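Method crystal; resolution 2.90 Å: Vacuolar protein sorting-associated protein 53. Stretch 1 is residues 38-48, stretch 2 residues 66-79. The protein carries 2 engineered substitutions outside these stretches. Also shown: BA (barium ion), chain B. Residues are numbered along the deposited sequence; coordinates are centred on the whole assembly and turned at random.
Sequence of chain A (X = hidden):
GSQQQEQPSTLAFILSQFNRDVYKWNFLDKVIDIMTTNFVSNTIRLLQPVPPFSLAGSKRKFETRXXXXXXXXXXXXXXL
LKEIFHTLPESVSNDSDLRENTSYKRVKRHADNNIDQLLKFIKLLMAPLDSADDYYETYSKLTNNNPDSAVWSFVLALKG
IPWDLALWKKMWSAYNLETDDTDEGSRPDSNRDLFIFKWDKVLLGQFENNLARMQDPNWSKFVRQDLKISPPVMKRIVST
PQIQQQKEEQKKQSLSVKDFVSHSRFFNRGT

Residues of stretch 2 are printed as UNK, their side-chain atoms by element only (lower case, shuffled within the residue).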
ATOM      1  N   ASN A  38      -6.246  -3.477  -8.132  1.00 34.27           N
ATOM      2  CA  ASN A  38      -7.409  -2.607  -7.940  1.00 36.68           C
ATOM      3  C   ASN A  38      -7.653  -2.210  -6.508  1.00 35.40           C
ATOM      4  O   ASN A  38      -8.046  -1.077  -6.220  1.00 36.23           O
ATOM      5  CB  ASN A  38      -8.701  -3.117  -8.569  1.00 36.68           C
ATOM      6  CG  ASN A  38      -8.635  -3.029 -10.046  1.00 51.47           C
ATOM      7  OD1 ASN A  38      -9.128  -2.076 -10.635  1.00 59.70           O
ATOM      8  ND2 ASN A  38      -7.894  -3.943 -10.655  1.00 66.36           N
ATOM      9  N   PHE A  39      -7.396  -3.136  -5.605  1.00 33.09           N
ATOM     10  CA  PHE A  39      -7.664  -2.849  -4.237  1.00 32.00           C
ATOM     11  C   PHE A  39      -6.740  -1.711  -3.807  1.00 31.63           C
ATOM     12  O   PHE A  39      -7.173  -0.742  -3.153  1.00 31.68           O
ATOM     13  CB  PHE A  39      -7.459  -4.104  -3.424  1.00 31.05           C
ATOM     14  CG  PHE A  39      -8.076  -4.035  -2.074  1.00 33.93           C
ATOM     15  CD1 PHE A  39      -9.271  -4.705  -1.810  1.00 31.23           C
ATOM     16  CD2 PHE A  39      -7.470  -3.277  -1.057  1.00 31.61           C
ATOM     17  CE1 PHE A  39      -9.850  -4.659  -0.529  1.00 33.99           C
ATOM     18  CE2 PHE A  39      -8.051  -3.208   0.204  1.00 31.01           C
ATOM     19  CZ  PHE A  39      -9.238  -3.905   0.477  1.00 31.47           C
ATOM     20  N   VAL A  40      -5.492  -1.800  -4.238  1.00 32.01           N
ATOM     21  CA  VAL A  40      -4.541  -0.781  -3.882  1.00 32.51           C
ATOM     22  C   VAL A  40      -4.856   0.529  -4.546  1.00 33.42           C
ATOM     23  O   VAL A  40      -4.965   1.544  -3.881  1.00 33.55           O
ATOM     24  CB  VAL A  40      -3.141  -1.222  -4.190  1.00 33.30           C
ATOM     25  CG1 VAL A  40      -2.161  -0.105  -4.014  1.00 34.38           C
ATOM     26  CG2 VAL A  40      -2.815  -2.321  -3.260  1.00 32.82           C
ATOM     27  N   SER A  41      -5.047   0.521  -5.844  1.00 34.38           N
ATOM     28  CA  SER A  41      -5.274   1.790  -6.523  1.00 35.88           C
ATOM     29  C   SER A  41      -6.526   2.531  -6.018  1.00 37.65           C
ATOM     30  O   SER A  41      -6.487   3.725  -5.748  1.00 38.90           O
ATOM     31  CB  SER A  41      -5.295   1.602  -8.043  1.00 39.53           C
ATOM     32  OG  SER A  41      -3.993   1.294  -8.553  1.00 46.90           O
ATOM     33  N   ASN A  42      -7.636   1.828  -5.876  1.00 35.15           N
ATOM     34  CA  ASN A  42      -8.809   2.461  -5.371  1.00 35.50           C
ATOM     35  C   ASN A  42      -8.588   3.053  -4.024  1.00 34.83           C
ATOM     36  O   ASN A  42      -9.065   4.159  -3.752  1.00 36.89           O
ATOM     37  CB  ASN A  42      -9.892   1.450  -5.200  1.00 37.41           C
ATOM     38  CG  ASN A  42     -10.589   1.168  -6.453  1.00 40.39           C
ATOM     39  OD1 ASN A  42     -10.085   1.446  -7.550  1.00 48.09           O
ATOM     40  ND2 ASN A  42     -11.786   0.630  -6.322  1.00 50.01           N
ATOM     41  N   THR A  43      -7.918   2.312  -3.149  1.00 33.49           N
ATOM     42  CA  THR A  43      -7.662   2.866  -1.828  1.00 33.19           C
ATOM     43  C   THR A  43      -6.907   4.187  -1.963  1.00 34.18           C
ATOM     44  O   THR A  43      -7.349   5.214  -1.431  1.00 38.16           O
ATOM     45  CB  THR A  43      -6.892   1.909  -0.933  1.00 32.21           C
ATOM     46  OG1 THR A  43      -7.631   0.702  -0.795  1.00 32.33           O
ATOM     47  CG2 THR A  43      -6.721   2.492   0.409  1.00 32.33           C
ATOM     48  N   ILE A  44      -5.809   4.185  -2.701  1.00 34.62           N
ATOM     49  CA  ILE A  44      -5.030   5.390  -2.812  1.00 35.97           C
ATOM     50  C   ILE A  44      -5.806   6.554  -3.453  1.00 37.58           C
ATOM     51  O   ILE A  44      -5.749   7.674  -2.960  1.00 38.53           O
ATOM     52  CB  ILE A  44      -3.719   5.140  -3.571  1.00 36.77           C
ATOM     53  CG1 ILE A  44      -2.832   4.130  -2.826  1.00 35.83           C
ATOM     54  CG2 ILE A  44      -2.995   6.446  -3.806  1.00 38.76           C
ATOM     55  CD1 ILE A  44      -1.660   3.580  -3.655  1.00 36.86           C
ATOM     56  N   ARG A  45      -6.529   6.306  -4.538  1.00 38.25           N
ATOM     57  CA  ARG A  45      -7.238   7.399  -5.218  1.00 41.35           C
ATOM     58  C   ARG A  45      -8.230   8.008  -4.265  1.00 43.56           C
ATOM     59  O   ARG A  45      -8.486   9.219  -4.299  1.00 48.33           O
ATOM     60  CB  ARG A  45      -7.937   6.957  -6.504  1.00 41.55           C
ATOM     61  CG  ARG A  45      -6.942   6.547  -7.572  1.00 49.89           C
ATOM     62  CD  ARG A  45      -7.532   6.019  -8.902  1.00 65.59           C
ATOM     63  NE  ARG A  45      -6.400   5.685  -9.788  1.00 81.04           N
ATOM     64  CZ  ARG A  45      -5.722   6.569 -10.546  1.00 81.20           C
ATOM     65  NH1 ARG A  45      -6.065   7.855 -10.566  1.00 65.34           N
ATOM     66  NH2 ARG A  45      -4.690   6.169 -11.293  1.00 71.07           N
ATOM     67  N   LEU A  46      -8.744   7.165  -3.382  1.00 39.63           N
ATOM     68  CA  LEU A  46      -9.717   7.597  -2.434  1.00 39.33           C
ATOM     69  C   LEU A  46      -9.092   8.525  -1.399  1.00 41.42           C
ATOM     70  O   LEU A  46      -9.555   9.687  -1.191  1.00 44.58           O
ATOM     71  CB  LEU A  46     -10.301   6.381  -1.724  1.00 37.54           C
ATOM     72  CG  LEU A  46     -11.235   6.706  -0.551  1.00 38.08           C
ATOM     73  CD1 LEU A  46     -12.558   7.256  -1.014  1.00 40.25           C
ATOM     74  CD2 LEU A  46     -11.463   5.491   0.301  1.00 36.79           C
ATOM     75  N   LEU A  47      -8.048   8.007  -0.767  1.00 37.74           N
ATOM     76  CA  LEU A  47      -7.430   8.695   0.309  1.00 37.91           C
ATOM     77  C   LEU A  47      -6.384   9.724  -0.018  1.00 39.21           C
ATOM     78  O   LEU A  47      -6.049  10.529   0.845  1.00 40.57           O
ATOM     79  CB  LEU A  47      -6.772   7.665   1.189  1.00 36.35           C
ATOM     80  CG  LEU A  47      -7.700   6.657   1.862  1.00 36.00           C
ATOM     81  CD1 LEU A  47      -6.861   5.721   2.642  1.00 34.50           C
ATOM     82  CD2 LEU A  47      -8.690   7.322   2.796  1.00 36.41           C
ATOM     83  N   GLN A  48      -5.851   9.731  -1.230  1.00 40.37           N
ATOM     84  CA  GLN A  48      -4.736  10.626  -1.483  1.00 42.72           C
ATOM     85  C   GLN A  48      -5.112  12.095  -1.513  1.00 47.55           C
ATOM     86  O   GLN A  48      -6.220  12.466  -1.930  1.00 48.81           O
ATOM     87  CB  GLN A  48      -4.012  10.259  -2.761  1.00 44.65           C
ATOM     88  CG  GLN A  48      -4.678  10.811  -3.972  1.00 47.55           C
ATOM     89  CD  GLN A  48      -4.065  10.311  -5.236  1.00 45.17           C
ATOM     90  OE1 GLN A  48      -4.748   9.685  -6.029  1.00 53.37           O
ATOM     91  NE2 GLN A  48      -2.766  10.528  -5.416  1.00 46.40           N
ATOM     92  N   UNK A  66     -11.642   9.475  10.560  1.00 44.93           N
ATOM     93  CA  UNK A  66     -12.485   8.872   9.541  1.00 44.33           C
ATOM     94  C   UNK A  66     -11.700   7.888   8.682  1.00 41.89           C
ATOM     95  O   UNK A  66     -12.215   6.843   8.269  1.00 41.33           O
ATOM     96  c   UNK A  66     -14.234   9.280   7.816  1.00 45.61           C
ATOM     97  c   UNK A  66     -13.166   9.926   8.663  1.00 45.37           C
ATOM     98  o   UNK A  66     -13.770  10.910   9.493  1.00 47.90           O
ATOM     99  N   UNK A  67     -10.455   8.238   8.409  1.00 40.78           N
ATOM    100  CA  UNK A  67      -9.582   7.355   7.655  1.00 38.88           C
ATOM    101  C   UNK A  67      -9.464   6.039   8.417  1.00 38.62           C
ATOM    102  O   UNK A  67      -9.608   4.970   7.823  1.00 37.63           O
ATOM    103  c   UNK A  67      -7.223   7.038   6.777  1.00 37.04           C
ATOM    104  c   UNK A  67      -8.427   9.232   6.510  1.00 39.12           C
ATOM    105  c   UNK A  67      -8.224   8.013   7.393  1.00 38.48           C
ATOM    106  N   UNK A  68      -9.247   6.114   9.724  1.00 39.88           N
ATOM    107  CA  UNK A  68      -9.217   4.907  10.536  1.00 40.38           C
ATOM    108  C   UNK A  68     -10.501   4.078  10.309  1.00 40.70           C
ATOM    109  O   UNK A  68     -10.394   2.883  10.023  1.00 40.01           O
ATOM    110  c   UNK A  68      -8.996   5.205  12.027  1.00 42.44           C
ATOM    111  c   UNK A  68      -8.824   3.924  12.808  1.00 43.39           C
ATOM    112  c   UNK A  68      -7.764   5.963  12.173  1.00 42.35           C
ATOM    113  N   UNK A  69     -11.684   4.706  10.389  1.00 42.03           N
ATOM    114  CA  UNK A  69     -12.948   4.004  10.144  1.00 43.78           C
ATOM    115  C   UNK A  69     -12.928   3.396   8.766  1.00 43.49           C
ATOM    116  O   UNK A  69     -13.369   2.263   8.554  1.00 47.39           O
ATOM    117  o   UNK A  69     -13.505   5.564  12.333  1.00 64.62           O
ATOM    118  n   UNK A  69     -15.197   6.696  11.386  1.00 72.35           N
ATOM    119  c   UNK A  69     -14.154   4.930  10.149  1.00 47.88           C
ATOM    120  c   UNK A  69     -14.256   5.754  11.384  1.00 58.53           C
ATOM    121  N   UNK A  70     -12.458   4.161   7.797  1.00 39.71           N
ATOM    122  CA  UNK A  70     -12.407   3.614   6.466  1.00 38.26           C
ATOM    123  C   UNK A  70     -11.577   2.356   6.492  1.00 37.00           C
ATOM    124  O   UNK A  70     -12.003   1.309   5.968  1.00 36.72           O
ATOM    125  c   UNK A  70     -12.997   5.640   5.164  1.00 39.25           C
ATOM    126  c   UNK A  70     -12.549   6.863   4.466  1.00 39.40           C
ATOM    127  c   UNK A  70     -11.891   4.612   5.443  1.00 37.51           C
ATOM    128  c   UNK A  70     -11.498   3.877   4.183  1.00 36.06           C
ATOM    129  N   UNK A  71     -10.418   2.450   7.140  1.00 36.66           N
ATOM    130  CA  UNK A  71      -9.535   1.314   7.238  1.00 36.00           C
ATOM    131  C   UNK A  71     -10.300   0.106   7.732  1.00 37.92           C
ATOM    132  O   UNK A  71     -10.162  -1.002   7.202  1.00 40.98           O
ATOM    133  N   UNK A  72     -11.151   0.331   8.723  1.00 38.80           N
ATOM    134  CA  UNK A  72     -11.918  -0.738   9.326  1.00 43.96           C
ATOM    135  C   UNK A  72     -12.853  -1.421   8.338  1.00 44.22           C
ATOM    136  O   UNK A  72     -13.002  -2.648   8.347  1.00 47.89           O
ATOM    137  c   UNK A  72     -13.127  -0.745  12.856  1.00 81.75           C
ATOM    138  o   UNK A  72     -12.653   0.414  12.988  1.00 74.28           O
ATOM    139  o   UNK A  72     -13.546  -1.475  13.803  1.00 87.96           O
ATOM    140  c   UNK A  72     -12.692  -0.191  10.509  1.00 47.51           C
ATOM    141  c   UNK A  72     -13.141  -1.264  11.454  1.00 65.94           C
ATOM    142  N   UNK A  73     -13.478  -0.618   7.489  1.00 43.78           N
ATOM    143  CA  UNK A  73     -14.336  -1.140   6.461  1.00 42.16           C
ATOM    144  C   UNK A  73     -13.513  -1.943   5.462  1.00 37.77           C
ATOM    145  O   UNK A  73     -13.930  -3.017   5.054  1.00 39.45           O
ATOM    146  c   UNK A  73     -15.090  -0.010   5.777  1.00 43.90           C
ATOM    147  c   UNK A  73     -15.933  -0.478   4.620  1.00 54.28           C
ATOM    148  o   UNK A  73     -17.134  -2.543   4.366  1.00 61.49           O
ATOM    149  c   UNK A  73     -16.977  -1.497   5.026  1.00 65.57           C
ATOM    150  n   UNK A  73     -17.695  -1.210   6.125  1.00 65.52           N
ATOM    151  N   UNK A  74     -12.334  -1.456   5.084  1.00 36.09           N
ATOM    152  CA  UNK A  74     -11.491  -2.208   4.133  1.00 34.60           C
ATOM    153  C   UNK A  74     -11.097  -3.595   4.660  1.00 34.97           C
ATOM    154  O   UNK A  74     -10.898  -4.526   3.899  1.00 34.44           O
ATOM    155  c   UNK A  74     -11.309  -0.124   1.875  1.00 33.42           C
ATOM    156  c   UNK A  74     -10.255  -1.411   3.750  1.00 33.39           C
ATOM    157  c   UNK A  74      -9.189   0.691   2.799  1.00 32.60           C
ATOM    158  c   UNK A  74     -10.489  -0.028   3.122  1.00 33.32           C
ATOM    159  N   UNK A  75     -10.996  -3.733   5.973  1.00 36.24           N
ATOM    160  CA  UNK A  75     -10.736  -5.020   6.545  1.00 37.29           C
ATOM    161  C   UNK A  75     -11.796  -6.042   6.192  1.00 38.24           C
ATOM    162  O   UNK A  75     -11.474  -7.212   5.999  1.00 38.50           O
ATOM    163  c   UNK A  75      -9.643  -4.280  10.095  1.00 41.48           C
ATOM    164  c   UNK A  75      -9.430  -4.339   8.642  1.00 39.06           C
ATOM    165  c   UNK A  75      -8.241  -5.236   8.296  1.00 38.69           C
ATOM    166  c   UNK A  75     -10.690  -4.914   8.044  1.00 39.23           C
ATOM    167  N   UNK A  76     -13.056  -5.618   6.140  1.00 39.15           N
ATOM    168  CA  UNK A  76     -14.144  -6.540   5.813  1.00 40.55           C
ATOM    169  C   UNK A  76     -14.067  -6.864   4.336  1.00 40.47           C
ATOM    170  O   UNK A  76     -14.317  -8.012   3.949  1.00 42.57           O
ATOM    171  c   UNK A  76     -15.612  -5.541   7.740  1.00 58.26           C
ATOM    172  c   UNK A  76     -16.853  -4.664   8.080  1.00 54.07           C
ATOM    173  c   UNK A  76     -15.524  -6.003   6.239  1.00 44.37           C
ATOM    174  c   UNK A  76     -15.420  -6.673   8.838  1.00 56.04           C
ATOM    175  N   UNK A  77     -13.692  -5.862   3.527  1.00 40.55           N
ATOM    176  CA  UNK A  77     -13.489  -6.047   2.076  1.00 39.47           C
ATOM    177  C   UNK A  77     -12.355  -7.024   1.898  1.00 35.40           C
ATOM    178  O   UNK A  77     -12.465  -8.022   1.186  1.00 36.07           O
ATOM    179  c   UNK A  77     -14.161  -3.687   1.379  1.00 59.67           C
ATOM    180  o   UNK A  77     -14.041  -2.709   0.587  1.00 64.99           O
ATOM    181  c   UNK A  77     -13.068  -4.756   1.383  1.00 40.16           C
ATOM    182  o   UNK A  77     -15.127  -3.805   2.173  1.00 72.48           O
ATOM    183  N   UNK A  78     -11.259  -6.758   2.576  1.00 34.57           N
ATOM    184  CA  UNK A  78     -10.126  -7.625   2.424  1.00 34.22           C
ATOM    185  C   UNK A  78     -10.479  -9.073   2.770  1.00 35.68           C
ATOM    186  O   UNK A  78      -9.980 -10.009   2.134  1.00 35.62           O
ATOM    187  c   UNK A  78      -6.582  -7.465   3.899  1.00 42.73           C
ATOM    188  c   UNK A  78      -7.342  -7.909   1.570  1.00 38.03           C
ATOM    189  c   UNK A  78      -8.970  -7.126   3.265  1.00 34.13           C
ATOM    190  c   UNK A  78      -7.720  -7.966   3.031  1.00 35.61           C
ATOM    191  N   UNK A  79     -11.358  -9.242   3.762  1.00 37.35           N
ATOM    192  CA  UNK A  79     -11.783 -10.569   4.177  1.00 39.33           C
ATOM    193  C   UNK A  79     -12.517 -11.252   3.021  1.00 39.31           C
ATOM    194  O   UNK A  79     -12.176 -12.371   2.646  1.00 39.77           O
ATOM    195  o   UNK A  79     -12.287 -14.101   5.710  1.00 87.41           O
ATOM    196  c   UNK A  79     -12.066 -12.937   6.147  1.00 81.90           C
ATOM    197  c   UNK A  79     -13.162 -11.860   5.946  1.00 59.75           C
ATOM    198  o   UNK A  79     -10.998 -12.628   6.746  1.00 81.55           O
ATOM    199  c   UNK A  79     -12.617 -10.505   5.465  1.00 41.64           C
TER
HETATM  200 BA    BA B   1     -14.756   4.148  14.728  1.00131.31          BA

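Position 66 has three side-chain atoms: one carbon carrying an oxygen and a carbon. It does not reach stretch 1. It is Thr 66.

Position 67 has three carbons, forked at the first. One branch carbon lies 4.2 Å from Leu 47 CD2. This is Val 67, and the branch is CG2.

Position 68 has the same three-carbon fork but lies out of reach of stretch 1. It is Val 68.

Position 69 has two carbons, the second carrying an oxygen and a nitrogen. It does not reach stretch 1. That is an amide, Asn 69. Its OD1 binds the barium ion, BA, at 3.0 Å.

Position 70 has four carbons, forked at the first, with one arm two carbons long. The end of the long arm lies 4.2 Å from Leu 47 CD2, and the short arm 4.2 Å from Leu 46 CD2. This is Ile 70; the atoms are CD1 and CG2.

Position 71 has no side-chain atoms, so it is Gly 71.

Position 72 has three carbons, the third carrying two oxygens. It is far from stretch 1. It is Glu 72.

Position 73 has three carbons, the third carrying an oxygen and a nitrogen. It does not reach stretch 1. It is Gln 73.

Position 74 has four carbons, forked at the second. One terminal carbon is 3.9 Å from Thr 43 CG2, and CB is 4.2 Å from Phe 39 CZ. This is Leu 74, and the terminal carbon is CD1.

Positions 75 and 76 each have four carbons forked at the second. Neither touches stretch 1. They are Leu 75, whose CA-to-CB bond points away, and Leu 76.

Position 77 has two carbons, the second carrying two oxygens. Its CB lies 3.7 Å from Phe 39 CE1, at the ring edge. It is Asp 77.

Position 78 has four carbons, forked at the second. Its CB lies 4.3 Å from Phe 39 CZ. It is Leu 78.

Position 79 has three carbons, the third carrying two oxygens. It is out of reach. It is Glu 79.

The two helices run nearly antiparallel, at 163°, and their axes come no closer than 12.4 Å. The gap is bridged by side chains, with no hydrogen bond across it. Phe 39 reaches Leu 74, Asp 77 and Leu 78. Leu 46 and Leu 47 meet Ile 70 nearer the other end, and Leu 47 also meets Val 67. Thr 43 lies between these groups. Its OG1 donates to Phe 39 O at 2.8 Å, within its own helix, while its CG2 packs on Leu 74. The contact is therefore mainly apolar, burying 360 Å² in total.

Stretch 2 66-79: TVVNIGEQLLLDLE
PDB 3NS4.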